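PDB 4OVD: peptidoglycan glycosyltransferase from Atopobium parvulum, which belongs to the penicillin-binding protein family and joins a dimerisation domain to a penicillin-binding transpeptidase-type domain. Local coordinates for residues S315-P320 / M342-M347; N309-N314 / T361-D366; G157-Q162 / L227-E232; E233-A238 / A262-P267; P387-G392 / P417-I422. All coordinates share one frame; numbering follows the deposited sequence.

In the fold
Contacts 1 and 2 lie together far out on one side of the molecule, about 26 to 28 Å from its centre, and touch each other; contact 1 is nested within the loop closed by contact 2. Contacts 3 and 4 share helix 225-242: the first joins it to a glycine turn, the second lays it on edge strand 260-266. Contact 5 is nearest the chain's centre, yet only partly buried, as are contacts 1 to 3; contact 4 is the buried one. Chemistry differs accordingly. Contact 1 mixes strand pairing with apolar packing, contacts 2 and 4 have no hydrogen bond across them, and contacts 3 and 5 each rest on one direct bond and a bridging water.

Contact 1: S315-P320 / M342-M347; sequences STFNIP and MSVREM
Phe317 and Met347 both hold CG anti to the carbonyl carbon (chi1 -55° and -63°), and from there the selenomethionine chain of Met347 runs extended to cross the Phe317 side chain at about a right angle. Met347 CE lies 3.6 Å from Phe317 CD2 and obliquely to the ring, while Ile319 CD1 takes the same methyl at 3.7 Å. Val344 CG2 approaches the ring edge, and the second selenomethionine, Met342, lays its CE 4.0 Å from Ile319 CG2. Long, flexible, unbranched chains suit this buried place, filling in between a flat ring and a branched isoleucine.

The backbones pair alongside. Phe317 and Met342 form an antiparallel hydrogen-bonded pair: Phe317 N gives to Met342 O at 3.0 Å, and Met342 N gives to Phe317 O at 2.8 Å. Thr316 and Ser343 follow as a non-hydrogen-bonded pair, their side chains on the other face; Thr316 OG1 bonds to Asn314 O. Beyond them, Val344 N reaches Ser315 O at 2.9 Å, but the bond is bent. Serine suits position 343 because Ser343 OG accepts from Glu346 N at 2.9 Å. The arrangement is a two-stranded antiparallel sheet whose second strand runs straight into a serine N-capped helix.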
# COMPACT_ATOMS: atom_id res chain seq x y z
N SER A 315 1.89 -23.88 -16.69
CA SER A 315 2.41 -25.08 -16.03
C SER A 315 1.34 -25.69 -15.17
O SER A 315 0.82 -25.02 -14.27
CB SER A 315 3.66 -24.79 -15.20
OG SER A 315 4.61 -24.15 -16.02
N THR A 316 1.09 -26.98 -15.40
CA THR A 316 0.02 -27.70 -14.76
C THR A 316 0.42 -28.80 -13.84
O THR A 316 1.19 -29.65 -14.22
CB THR A 316 -0.94 -28.19 -15.85
OG1 THR A 316 -1.37 -27.05 -16.58
CG2 THR A 316 -2.16 -28.92 -15.28
N PHE A 317 -0.12 -28.76 -12.60
CA PHE A 317 0.20 -29.71 -11.51
C PHE A 317 -1.03 -30.31 -10.89
O PHE A 317 -2.14 -29.73 -10.91
CB PHE A 317 0.98 -28.99 -10.43
CG PHE A 317 2.21 -28.32 -10.95
CD1 PHE A 317 3.41 -29.00 -11.03
CD2 PHE A 317 2.16 -27.01 -11.35
CE1 PHE A 317 4.53 -28.39 -11.53
CE2 PHE A 317 3.28 -26.40 -11.90
CZ PHE A 317 4.47 -27.09 -11.94
N ASN A 318 -0.86 -31.53 -10.40
CA ASN A 318 -1.96 -32.24 -9.76
C ASN A 318 -2.00 -31.76 -8.29
O ASN A 318 -1.14 -32.08 -7.48
CB ASN A 318 -1.78 -33.76 -9.89
CG ASN A 318 -3.05 -34.51 -9.53
OD1 ASN A 318 -4.09 -34.40 -10.18
ND2 ASN A 318 -2.96 -35.28 -8.48
N ILE A 319 -2.98 -30.94 -7.97
CA ILE A 319 -3.01 -30.34 -6.63
C ILE A 319 -3.98 -31.10 -5.69
O ILE A 319 -5.19 -31.15 -5.98
CB ILE A 319 -3.33 -28.84 -6.76
CG1 ILE A 319 -2.27 -28.09 -7.65
CG2 ILE A 319 -3.41 -28.13 -5.41
CD1 ILE A 319 -0.87 -28.11 -7.13
N PRO A 320 -3.46 -31.66 -4.56
CA PRO A 320 -4.36 -32.36 -3.65
C PRO A 320 -5.33 -31.45 -2.95
O PRO A 320 -5.24 -30.23 -3.05
CB PRO A 320 -3.42 -33.06 -2.64
CG PRO A 320 -2.19 -32.22 -2.66
CD PRO A 320 -2.08 -31.60 -4.03
N MSE A 342 -4.28 -28.20 -11.96
CA MSE A 342 -4.44 -26.75 -12.05
C MSE A 342 -3.21 -26.14 -12.59
O MSE A 342 -2.11 -26.57 -12.24
CB MSE A 342 -4.57 -26.11 -10.63
CG MSE A 342 -5.65 -26.60 -9.72
SE MSE A 342 -5.45 -25.52 -8.08
CE MSE A 342 -6.71 -26.54 -6.97
N SER A 343 -3.34 -25.24 -13.56
CA SER A 343 -2.19 -24.47 -14.05
C SER A 343 -1.86 -23.45 -12.94
O SER A 343 -2.70 -23.21 -12.05
CB SER A 343 -2.53 -23.78 -15.33
OG SER A 343 -3.58 -22.83 -15.09
N VAL A 344 -0.68 -22.85 -12.99
CA VAL A 344 -0.28 -21.83 -12.06
C VAL A 344 -1.30 -20.70 -12.20
O VAL A 344 -1.71 -20.09 -11.22
CB VAL A 344 1.14 -21.31 -12.32
CG1 VAL A 344 1.45 -20.12 -11.40
CG2 VAL A 344 2.15 -22.43 -12.12
N ARG A 345 -1.66 -20.38 -13.44
CA ARG A 345 -2.72 -19.37 -13.72
C ARG A 345 -4.01 -19.72 -12.93
O ARG A 345 -4.59 -18.90 -12.21
CB ARG A 345 -3.04 -19.29 -15.21
CG ARG A 345 -4.16 -18.31 -15.55
CD ARG A 345 -4.58 -18.47 -17.00
NE ARG A 345 -3.48 -18.33 -17.93
CZ ARG A 345 -2.96 -17.16 -18.28
NH1 ARG A 345 -3.48 -16.01 -17.82
NH2 ARG A 345 -1.96 -17.13 -19.14
N GLU A 346 -4.41 -20.95 -12.99
CA GLU A 346 -5.62 -21.36 -12.23
C GLU A 346 -5.45 -21.24 -10.72
O GLU A 346 -6.38 -20.90 -10.04
CB GLU A 346 -5.94 -22.78 -12.62
CG GLU A 346 -7.12 -23.40 -11.88
CD GLU A 346 -8.41 -22.66 -12.08
OE1 GLU A 346 -8.50 -21.80 -13.03
OE2 GLU A 346 -9.32 -22.94 -11.25
N MSE A 347 -4.27 -21.52 -10.17
CA MSE A 347 -4.10 -21.44 -8.70
C MSE A 347 -4.30 -20.02 -8.28
O MSE A 347 -4.89 -19.75 -7.20
CB MSE A 347 -2.69 -21.87 -8.31
CG MSE A 347 -2.45 -23.30 -8.66
SE MSE A 347 -0.55 -23.74 -8.28
CE MSE A 347 -0.32 -25.30 -9.41

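Contact 2: N309-N314 / T361-D366; sequences NLFGPN and TQLIGD
Leu310 and Phe311, in the loop just after the Schellman motif that ends helix 298-307 at Asn309, pack against Leu363 and Ile364 in the last turn of helix 353-364. No hydrogen bond crosses, so the two segments meet by apolar packing. Leu310 sends its CD1 branch to the helix backbone: Leu310 CD1 lies 3.4 Å from Leu363 O and 3.7 Å from Ile364 CA, with Ile364 CG1 4.2 Å from the same methyl. A leucine fits here because one of its two terminal methyls can settle against the backbone of the last turn while the branched end stays apolar.

Phe311 holds CG between the backbone N and the carbonyl carbon (chi1 45°), which lifts the ring off its own extended backbone and over to the helix. Two helix side chains then meet neighbouring ring atoms. Leu363 CD1 comes obliquely to Phe311 CD2 at 3.7 Å, whereas Ile364 CG1 stands at the ring edge, near its plane, 4.1 Å from Phe311 CE2. The broad ring thus spans two consecutive residues of the helix. Elsewhere it touches Val306 of helix 298-307 and Val344 of helix 344-350, so it is shared among three helices.

The carbonyls of this last turn have a polar partner as well: Arg368 bonds to Ile364 O and, weakly, to Leu363 O. Gly365, with positive phi, then lets the chain leave the helix and enter helix 366-375. The arrangement is apolar helix-end packing, joining the loop after helix 298-307 to the C-terminal turn of helix 353-364 within the transpeptidase-type domain.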
# COMPACT_ATOMS: atom_id res chain seq x y z
N ASN A 309 12.40 -19.21 -13.47
CA ASN A 309 12.19 -20.15 -14.59
C ASN A 309 11.88 -21.57 -14.09
O ASN A 309 12.33 -22.57 -14.64
CB ASN A 309 13.37 -20.16 -15.56
CG ASN A 309 13.66 -18.78 -16.23
OD1 ASN A 309 14.79 -18.38 -16.34
ND2 ASN A 309 12.64 -18.06 -16.61
N LEU A 310 11.06 -21.63 -13.07
CA LEU A 310 10.71 -22.87 -12.49
C LEU A 310 9.34 -23.33 -12.92
O LEU A 310 8.99 -24.48 -12.69
CB LEU A 310 10.75 -22.75 -10.98
CG LEU A 310 12.12 -22.35 -10.42
CD1 LEU A 310 12.00 -22.20 -8.92
CD2 LEU A 310 13.24 -23.31 -10.73
N PHE A 311 8.58 -22.44 -13.51
CA PHE A 311 7.30 -22.76 -14.10
C PHE A 311 6.82 -21.54 -14.81
O PHE A 311 7.42 -20.45 -14.67
CB PHE A 311 6.24 -23.14 -13.01
CG PHE A 311 6.20 -22.24 -11.80
CD1 PHE A 311 5.58 -21.02 -11.83
CD2 PHE A 311 6.78 -22.67 -10.60
CE1 PHE A 311 5.53 -20.21 -10.69
CE2 PHE A 311 6.76 -21.85 -9.48
CZ PHE A 311 6.12 -20.63 -9.53
N GLY A 312 5.73 -21.68 -15.55
CA GLY A 312 5.11 -20.48 -16.21
C GLY A 312 3.59 -20.56 -15.95
O GLY A 312 3.13 -21.53 -15.35
N PRO A 313 2.80 -19.58 -16.43
CA PRO A 313 1.35 -19.53 -16.21
C PRO A 313 0.59 -20.80 -16.57
O PRO A 313 -0.33 -21.23 -15.89
CB PRO A 313 0.93 -18.41 -17.12
CG PRO A 313 2.09 -17.48 -17.08
CD PRO A 313 3.29 -18.36 -17.08
N ASN A 314 1.03 -21.48 -17.62
CA ASN A 314 0.32 -22.66 -18.08
C ASN A 314 0.82 -23.94 -17.50
O ASN A 314 0.21 -25.00 -17.69
CB ASN A 314 0.31 -22.65 -19.62
CG ASN A 314 -0.52 -21.47 -20.19
OD1 ASN A 314 -1.44 -20.91 -19.53
ND2 ASN A 314 -0.15 -21.05 -21.37
N THR A 361 7.05 -25.44 -1.96
CA THR A 361 7.77 -26.55 -1.35
C THR A 361 8.40 -27.50 -2.37
O THR A 361 9.45 -27.98 -2.13
CB THR A 361 6.92 -27.37 -0.36
OG1 THR A 361 5.80 -27.89 -1.05
CG2 THR A 361 6.42 -26.52 0.84
N GLN A 362 7.74 -27.77 -3.49
CA GLN A 362 8.26 -28.72 -4.46
C GLN A 362 9.08 -28.10 -5.57
O GLN A 362 9.88 -28.79 -6.17
CB GLN A 362 7.09 -29.43 -5.12
CG GLN A 362 6.19 -30.15 -4.12
CD GLN A 362 6.92 -31.28 -3.41
OE1 GLN A 362 6.92 -31.37 -2.18
NE2 GLN A 362 7.62 -32.07 -4.18
N LEU A 363 8.87 -26.83 -5.88
CA LEU A 363 9.59 -26.25 -7.00
C LEU A 363 10.52 -25.12 -6.62
O LEU A 363 11.62 -25.09 -7.11
CB LEU A 363 8.60 -25.71 -8.01
CG LEU A 363 7.62 -26.79 -8.50
CD1 LEU A 363 6.58 -26.17 -9.40
CD2 LEU A 363 8.40 -27.86 -9.25
N ILE A 364 10.06 -24.15 -5.80
CA ILE A 364 10.92 -22.99 -5.52
C ILE A 364 11.97 -23.34 -4.52
O ILE A 364 13.17 -23.13 -4.77
CB ILE A 364 10.11 -21.77 -5.08
CG1 ILE A 364 8.93 -21.53 -6.06
CG2 ILE A 364 11.01 -20.54 -4.92
CD1 ILE A 364 7.95 -20.46 -5.61
N GLY A 365 11.57 -23.84 -3.36
CA GLY A 365 12.56 -24.18 -2.36
C GLY A 365 12.66 -22.94 -1.50
O GLY A 365 12.47 -21.81 -1.98
N ASP A 366 13.02 -23.13 -0.24
CA ASP A 366 13.07 -22.03 0.72
C ASP A 366 14.11 -21.00 0.39
O ASP A 366 13.89 -19.83 0.53
CB ASP A 366 13.35 -22.60 2.12
CG ASP A 366 12.12 -23.29 2.68
OD1 ASP A 366 11.01 -23.16 2.07
OD2 ASP A 366 12.25 -23.90 3.75

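Contact 3: G157-Q162 / L227-E232; sequences GNVGVQ and LQKKAE
The carboxylate of Glu232 meets Gly160 through OE2, which is gripped by two N-H donors that come from the same face of the carboxylate plane. Gly160 N arrives on the syn side, 2.8 Å from Glu232 OE2 and 30° out of that plane; Gln228 NE2 arrives at Glu232 OE2 on the anti side at 2.9 Å. The amide of Gln228 is turned so that OE2 lies almost in its own plane, and the bond is nearly straight at 171°. At the other oxygen, Glu232 OE1, a water donates at 3.1 Å and also gives to Asn158 O at 2.9 Å. Together these donors probably stabilise the negative charge.

Nearer the helix backbone, Gln228 CG lies 3.7 Å from Gly160 CA, a close fit that glycine allows because it has no side chain. Its positive phi also suits the third position of the type II turn from Asn158 to Val161. Val159, with CG1 anti to its backbone N, lays that methyl 3.8 Å from Lys229 N and 4.0 Å from Lys229 CB.

Gly160 is the N-cap residue of the short helix 161-164, so the turn leads directly into it. Helix 225-242 packs against both this turn and strand 260-266; Gln228 NE2 also donates to Ala263 O, and Gln162 NE2 joins the turn's helix to Ser265 O, while helix 542-556 packs on Leu227 and Ala231.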
# COMPACT_ATOMS: atom_id res chain seq x y z
N GLY A 157 -10.14 21.89 4.70
CA GLY A 157 -10.57 21.37 5.99
C GLY A 157 -9.89 20.07 6.33
O GLY A 157 -8.68 19.97 6.24
N ASN A 158 -10.70 19.06 6.67
CA ASN A 158 -10.22 17.73 7.08
C ASN A 158 -9.76 16.81 5.98
O ASN A 158 -9.25 15.71 6.27
CB ASN A 158 -11.29 17.01 7.87
CG ASN A 158 -11.59 17.70 9.19
OD1 ASN A 158 -10.70 18.28 9.83
ND2 ASN A 158 -12.83 17.61 9.62
N VAL A 159 -9.89 17.26 4.75
CA VAL A 159 -9.51 16.44 3.61
C VAL A 159 -8.00 16.31 3.50
O VAL A 159 -7.30 17.27 3.27
CB VAL A 159 -10.00 17.02 2.25
CG1 VAL A 159 -9.59 16.07 1.14
CG2 VAL A 159 -11.52 17.24 2.23
N GLY A 160 -7.50 15.11 3.61
CA GLY A 160 -6.07 14.91 3.45
C GLY A 160 -5.25 15.32 4.65
O GLY A 160 -4.00 15.23 4.60
N VAL A 161 -5.92 15.70 5.74
CA VAL A 161 -5.16 16.16 6.90
C VAL A 161 -4.36 15.00 7.54
O VAL A 161 -3.35 15.22 8.23
CB VAL A 161 -6.05 16.87 7.93
CG1 VAL A 161 -6.84 15.86 8.74
CG2 VAL A 161 -5.19 17.69 8.86
N GLN A 162 -4.83 13.78 7.35
CA GLN A 162 -4.13 12.62 7.82
C GLN A 162 -2.74 12.55 7.17
O GLN A 162 -1.74 12.20 7.81
CB GLN A 162 -4.93 11.38 7.53
CG GLN A 162 -4.50 10.12 8.28
CD GLN A 162 -5.47 8.99 7.99
OE1 GLN A 162 -5.64 8.65 6.86
NE2 GLN A 162 -6.14 8.48 8.98
N LEU A 227 -9.21 13.82 -5.50
CA LEU A 227 -9.20 12.36 -5.43
C LEU A 227 -9.03 11.91 -3.98
O LEU A 227 -9.49 10.87 -3.56
CB LEU A 227 -8.08 11.82 -6.30
CG LEU A 227 -8.20 10.33 -6.45
CD1 LEU A 227 -9.58 10.00 -7.01
CD2 LEU A 227 -7.07 9.86 -7.36
N GLN A 228 -8.40 12.74 -3.19
CA GLN A 228 -8.21 12.42 -1.79
C GLN A 228 -9.54 12.46 -1.11
O GLN A 228 -9.84 11.63 -0.29
CB GLN A 228 -7.22 13.42 -1.17
CG GLN A 228 -6.98 13.19 0.29
CD GLN A 228 -6.30 11.89 0.56
OE1 GLN A 228 -5.56 11.36 -0.30
NE2 GLN A 228 -6.51 11.36 1.76
N LYS A 229 -10.38 13.40 -1.49
CA LYS A 229 -11.70 13.52 -0.87
C LYS A 229 -12.58 12.32 -1.15
O LYS A 229 -13.34 11.86 -0.30
CB LYS A 229 -12.34 14.80 -1.41
CG LYS A 229 -13.72 15.10 -0.88
CD LYS A 229 -14.29 16.29 -1.66
CE LYS A 229 -15.65 16.70 -1.16
NZ LYS A 229 -15.51 17.16 0.25
N LYS A 230 -12.56 11.87 -2.39
CA LYS A 230 -13.29 10.67 -2.79
C LYS A 230 -12.74 9.46 -2.06
O LYS A 230 -13.50 8.61 -1.62
CB LYS A 230 -13.14 10.42 -4.27
CG LYS A 230 -13.78 11.47 -5.17
CD LYS A 230 -13.53 11.12 -6.63
CE LYS A 230 -14.08 12.19 -7.54
NZ LYS A 230 -15.53 12.25 -7.28
N ALA A 231 -11.41 9.34 -1.99
CA ALA A 231 -10.83 8.20 -1.29
C ALA A 231 -11.36 8.13 0.13
O ALA A 231 -11.76 7.06 0.62
CB ALA A 231 -9.32 8.29 -1.26
N GLU A 232 -11.43 9.29 0.79
CA GLU A 232 -11.89 9.33 2.17
C GLU A 232 -13.34 8.99 2.32
O GLU A 232 -13.73 8.25 3.20
CB GLU A 232 -11.59 10.70 2.77
CG GLU A 232 -10.08 10.92 2.86
CD GLU A 232 -9.68 12.22 3.54
OE1 GLU A 232 -10.61 12.96 3.96
OE2 GLU A 232 -8.44 12.47 3.69
O HOH W 1 -10.47 13.18 7.02

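Contact 4: E233-A238 / A262-P267; sequences EQLTAA and AAASYP
Leu235 carries its CB toward strand 260-266, an edge strand of the five-stranded antiparallel sheet in this penicillin-binding fold, on which helix 225-242 is laid. With CG anti to the backbone N (chi1 171°), the chain leads to Tyr266: Leu235 CG comes 4.2 Å from Tyr266 CB. The CD2 branch makes the remaining contacts. Leu235 CD2 meets Ala264 O at 3.6 Å and Tyr266 N at 3.8 Å, and lies 4.0 Å from Tyr266 CB. A branched leucine therefore spreads over backbone and side chains alike, and the small Ala264 leaves the strand low enough to receive it.

Over these short segments the helix and strand axes approach to 8.6 Å at 29°, roughly parallel; Thr236, on the flank of the helix, reaches Tyr266. Its side chain crosses that of Tyr266 at about a right angle. Tyrosine suits this partly exposed margin, giving a broad ring to the helix; the ring also has Pro267 CB above one face, toward its rim, beyond a cis peptide bond.

Thr236 OG1, whose hydrogen-bond partner is Glu232 O one turn back, lies in the ring plane at the edge, 4.0 Å from Tyr266 CD2, while Thr236 CG2 comes obliquely to Tyr266 CE2 at 3.9 Å.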
# COMPACT_ATOMS: atom_id res chain seq x y z
N GLU A 233 -14.17 9.53 1.44
CA GLU A 233 -15.57 9.27 1.57
C GLU A 233 -15.92 7.85 1.19
O GLU A 233 -16.75 7.20 1.86
CB GLU A 233 -16.38 10.34 0.84
CG GLU A 233 -16.27 10.40 -0.68
CD GLU A 233 -16.78 11.73 -1.27
OE1 GLU A 233 -16.81 12.74 -0.54
OE2 GLU A 233 -17.09 11.78 -2.47
N GLN A 234 -15.27 7.32 0.15
CA GLN A 234 -15.50 5.94 -0.26
C GLN A 234 -14.99 4.94 0.77
O GLN A 234 -15.67 3.97 1.09
CB GLN A 234 -14.97 5.69 -1.67
CG GLN A 234 -15.84 6.45 -2.67
CD GLN A 234 -15.46 6.29 -4.10
OE1 GLN A 234 -15.25 5.18 -4.56
NE2 GLN A 234 -15.41 7.41 -4.84
N LEU A 235 -13.83 5.20 1.36
CA LEU A 235 -13.36 4.30 2.40
C LEU A 235 -14.34 4.38 3.59
O LEU A 235 -14.76 3.37 4.13
CB LEU A 235 -11.93 4.67 2.80
CG LEU A 235 -11.43 3.92 4.03
CD1 LEU A 235 -11.49 2.42 3.83
CD2 LEU A 235 -10.04 4.33 4.39
N THR A 236 -14.75 5.57 3.97
CA THR A 236 -15.71 5.67 5.12
C THR A 236 -17.00 4.90 4.86
O THR A 236 -17.44 4.10 5.72
CB THR A 236 -16.02 7.14 5.47
OG1 THR A 236 -14.79 7.83 5.73
CG2 THR A 236 -16.95 7.27 6.67
N ALA A 237 -17.54 5.05 3.65
CA ALA A 237 -18.80 4.34 3.27
C ALA A 237 -18.60 2.83 3.24
O ALA A 237 -19.49 2.07 3.63
CB ALA A 237 -19.39 4.85 1.94
N ALA A 238 -17.42 2.39 2.79
CA ALA A 238 -17.15 0.97 2.72
C ALA A 238 -17.06 0.34 4.09
O ALA A 238 -17.54 -0.77 4.30
CB ALA A 238 -15.84 0.74 1.99
N ALA A 262 -3.52 9.51 -3.87
CA ALA A 262 -4.43 9.56 -2.71
C ALA A 262 -4.17 8.42 -1.76
O ALA A 262 -3.71 7.37 -2.17
CB ALA A 262 -5.86 9.51 -3.16
N ALA A 263 -4.42 8.63 -0.48
CA ALA A 263 -4.23 7.58 0.49
C ALA A 263 -4.92 7.92 1.78
O ALA A 263 -4.88 9.08 2.26
CB ALA A 263 -2.73 7.37 0.73
N ALA A 264 -5.55 6.92 2.37
CA ALA A 264 -6.23 7.14 3.64
C ALA A 264 -6.46 5.87 4.43
O ALA A 264 -6.47 4.80 3.87
CB ALA A 264 -7.56 7.85 3.39
N SER A 265 -6.58 6.03 5.74
CA SER A 265 -6.89 4.98 6.66
C SER A 265 -8.06 5.46 7.53
O SER A 265 -8.18 6.61 7.83
CB SER A 265 -5.67 4.69 7.58
OG SER A 265 -4.71 4.03 6.82
N TYR A 266 -8.88 4.54 7.96
CA TYR A 266 -10.02 4.80 8.78
C TYR A 266 -9.66 4.14 10.09
O TYR A 266 -9.23 2.97 10.07
CB TYR A 266 -11.30 4.17 8.19
CG TYR A 266 -12.54 4.46 8.99
CD1 TYR A 266 -12.82 3.76 10.14
CD2 TYR A 266 -13.45 5.44 8.58
CE1 TYR A 266 -13.94 4.05 10.90
CE2 TYR A 266 -14.58 5.72 9.34
CZ TYR A 266 -14.80 5.04 10.50
OH TYR A 266 -15.92 5.27 11.25
N PRO A 267 -9.91 4.82 11.23
CA PRO A 267 -10.52 6.16 11.36
C PRO A 267 -9.71 7.32 10.88
O PRO A 267 -8.46 7.32 10.96
CB PRO A 267 -10.78 6.32 12.89
CG PRO A 267 -10.21 5.12 13.55
CD PRO A 267 -9.89 4.08 12.50

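Contact 5: P387-G392 / P417-I422; sequences PGEATG and PFIQVI
Gln420 reaches Thr391 by holding CG anti to the carbonyl carbon (chi1 -78°) and running extended from there, which carries the amide out to the loop. Gln420 NE2 gives to Thr391 O at 2.9 Å, nearly in the amide's own plane but well above the plane of the acceptor carbonyl, 60° out of it, so it does not use a lone pair. A glutamine is apt because its length spans the gap and its amide offers a donor and an acceptor: OE1 takes Gly379 N.

Glu389 is stretched out as well, CG anti to the backbone N (chi1 -176°). This carries Glu389 OE2 across to Ile419 CG2 at 3.6 Å, the two side chains crossing at about a right angle. One water ties the polar ends together. It donates to Glu389 OE2 at 2.6 Å and to Ala390 O at 2.7 Å, and accepts from Gln420 NE2 at 2.9 Å.

The contact pins an irregular loop of the transpeptidase-type domain to the N-terminal part of helix 418-429, whose Ile419 and Ile422 pack on Met251 of the central antiparallel sheet. Both oxygens of Glu389 have further partners, OE2 with Thr382 OG1 and OE1 with Gly383 N.

Pro417, whose rigid ring offers a flat apolar surface, sets CG 3.5 Å from Ala390 O. Small Ala390 brings its CB only to 4.4 Å from Pro417 CG. The CB of Thr391 points away from the helix, and Thr391 OG1 bonds to Gly392 O at 3.0 Å, in the carbonyl plane and on a lone pair, next to a glycine whose positive phi bends the chain.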
# COMPACT_ATOMS: atom_id res chain seq x y z
N PRO A 387 5.77 9.31 8.37
CA PRO A 387 6.32 8.78 9.63
C PRO A 387 5.79 7.44 10.10
O PRO A 387 4.73 7.08 9.73
CB PRO A 387 5.94 9.84 10.66
CG PRO A 387 5.34 10.97 9.87
CD PRO A 387 4.95 10.51 8.55
N GLY A 388 6.57 6.71 10.88
CA GLY A 388 6.10 5.47 11.51
C GLY A 388 6.05 4.24 10.66
O GLY A 388 5.34 3.32 10.99
N GLU A 389 6.88 4.18 9.62
CA GLU A 389 6.81 3.04 8.71
C GLU A 389 7.25 1.78 9.44
O GLU A 389 8.33 1.76 9.99
CB GLU A 389 7.68 3.25 7.45
CG GLU A 389 7.48 2.06 6.51
CD GLU A 389 8.09 2.14 5.12
OE1 GLU A 389 9.03 2.95 4.86
OE2 GLU A 389 7.59 1.36 4.26
N ALA A 390 6.44 0.73 9.46
CA ALA A 390 6.86 -0.50 10.10
C ALA A 390 7.75 -1.35 9.18
O ALA A 390 7.56 -1.39 8.01
CB ALA A 390 5.65 -1.30 10.55
N THR A 391 8.72 -2.04 9.72
CA THR A 391 9.52 -2.91 8.90
C THR A 391 8.82 -4.26 8.72
O THR A 391 9.04 -4.97 7.74
CB THR A 391 10.86 -3.21 9.58
OG1 THR A 391 10.61 -4.03 10.74
CG2 THR A 391 11.50 -1.96 10.00
N GLY A 392 7.98 -4.63 9.69
CA GLY A 392 7.30 -5.90 9.65
C GLY A 392 8.16 -6.95 10.31
O GLY A 392 9.29 -6.68 10.73
N PRO A 417 3.30 -4.33 6.75
CA PRO A 417 2.35 -3.31 6.40
C PRO A 417 2.03 -3.52 4.95
O PRO A 417 2.92 -3.94 4.18
CB PRO A 417 3.16 -2.01 6.56
CG PRO A 417 4.57 -2.41 6.41
CD PRO A 417 4.66 -3.80 6.93
N PHE A 418 0.82 -3.16 4.55
CA PHE A 418 0.40 -3.35 3.18
C PHE A 418 1.20 -2.50 2.17
O PHE A 418 1.31 -2.87 1.01
CB PHE A 418 -1.09 -3.20 2.99
CG PHE A 418 -1.87 -4.43 3.40
CD1 PHE A 418 -1.85 -5.57 2.64
CD2 PHE A 418 -2.63 -4.42 4.55
CE1 PHE A 418 -2.54 -6.72 3.02
CE2 PHE A 418 -3.26 -5.58 4.98
CZ PHE A 418 -3.23 -6.71 4.22
N ILE A 419 1.82 -1.42 2.64
CA ILE A 419 2.64 -0.60 1.77
C ILE A 419 3.80 -1.43 1.15
O ILE A 419 4.24 -1.17 0.00
CB ILE A 419 3.14 0.68 2.47
CG1 ILE A 419 3.66 1.71 1.43
CG2 ILE A 419 4.19 0.33 3.50
CD1 ILE A 419 2.59 2.26 0.47
N GLN A 420 4.20 -2.49 1.83
CA GLN A 420 5.22 -3.37 1.29
C GLN A 420 4.66 -4.21 0.14
O GLN A 420 5.36 -4.52 -0.85
CB GLN A 420 5.76 -4.28 2.38
CG GLN A 420 6.74 -3.58 3.30
CD GLN A 420 7.38 -4.50 4.29
OE1 GLN A 420 7.42 -5.76 4.11
NE2 GLN A 420 7.95 -3.90 5.33
N VAL A 421 3.40 -4.59 0.27
CA VAL A 421 2.74 -5.37 -0.76
C VAL A 421 2.55 -4.50 -1.96
O VAL A 421 2.83 -4.91 -3.10
CB VAL A 421 1.40 -5.92 -0.29
CG1 VAL A 421 0.74 -6.69 -1.41
CG2 VAL A 421 1.61 -6.82 0.94
N ILE A 422 2.07 -3.29 -1.72
CA ILE A 422 1.85 -2.34 -2.78
C ILE A 422 3.15 -2.11 -3.51
O ILE A 422 3.21 -2.18 -4.73
CB ILE A 422 1.30 -1.03 -2.19
CG1 ILE A 422 -0.12 -1.27 -1.61
CG2 ILE A 422 1.29 0.05 -3.22
CD1 ILE A 422 -0.67 -0.09 -0.89
O HOH W 2 7.58 -1.04 5.35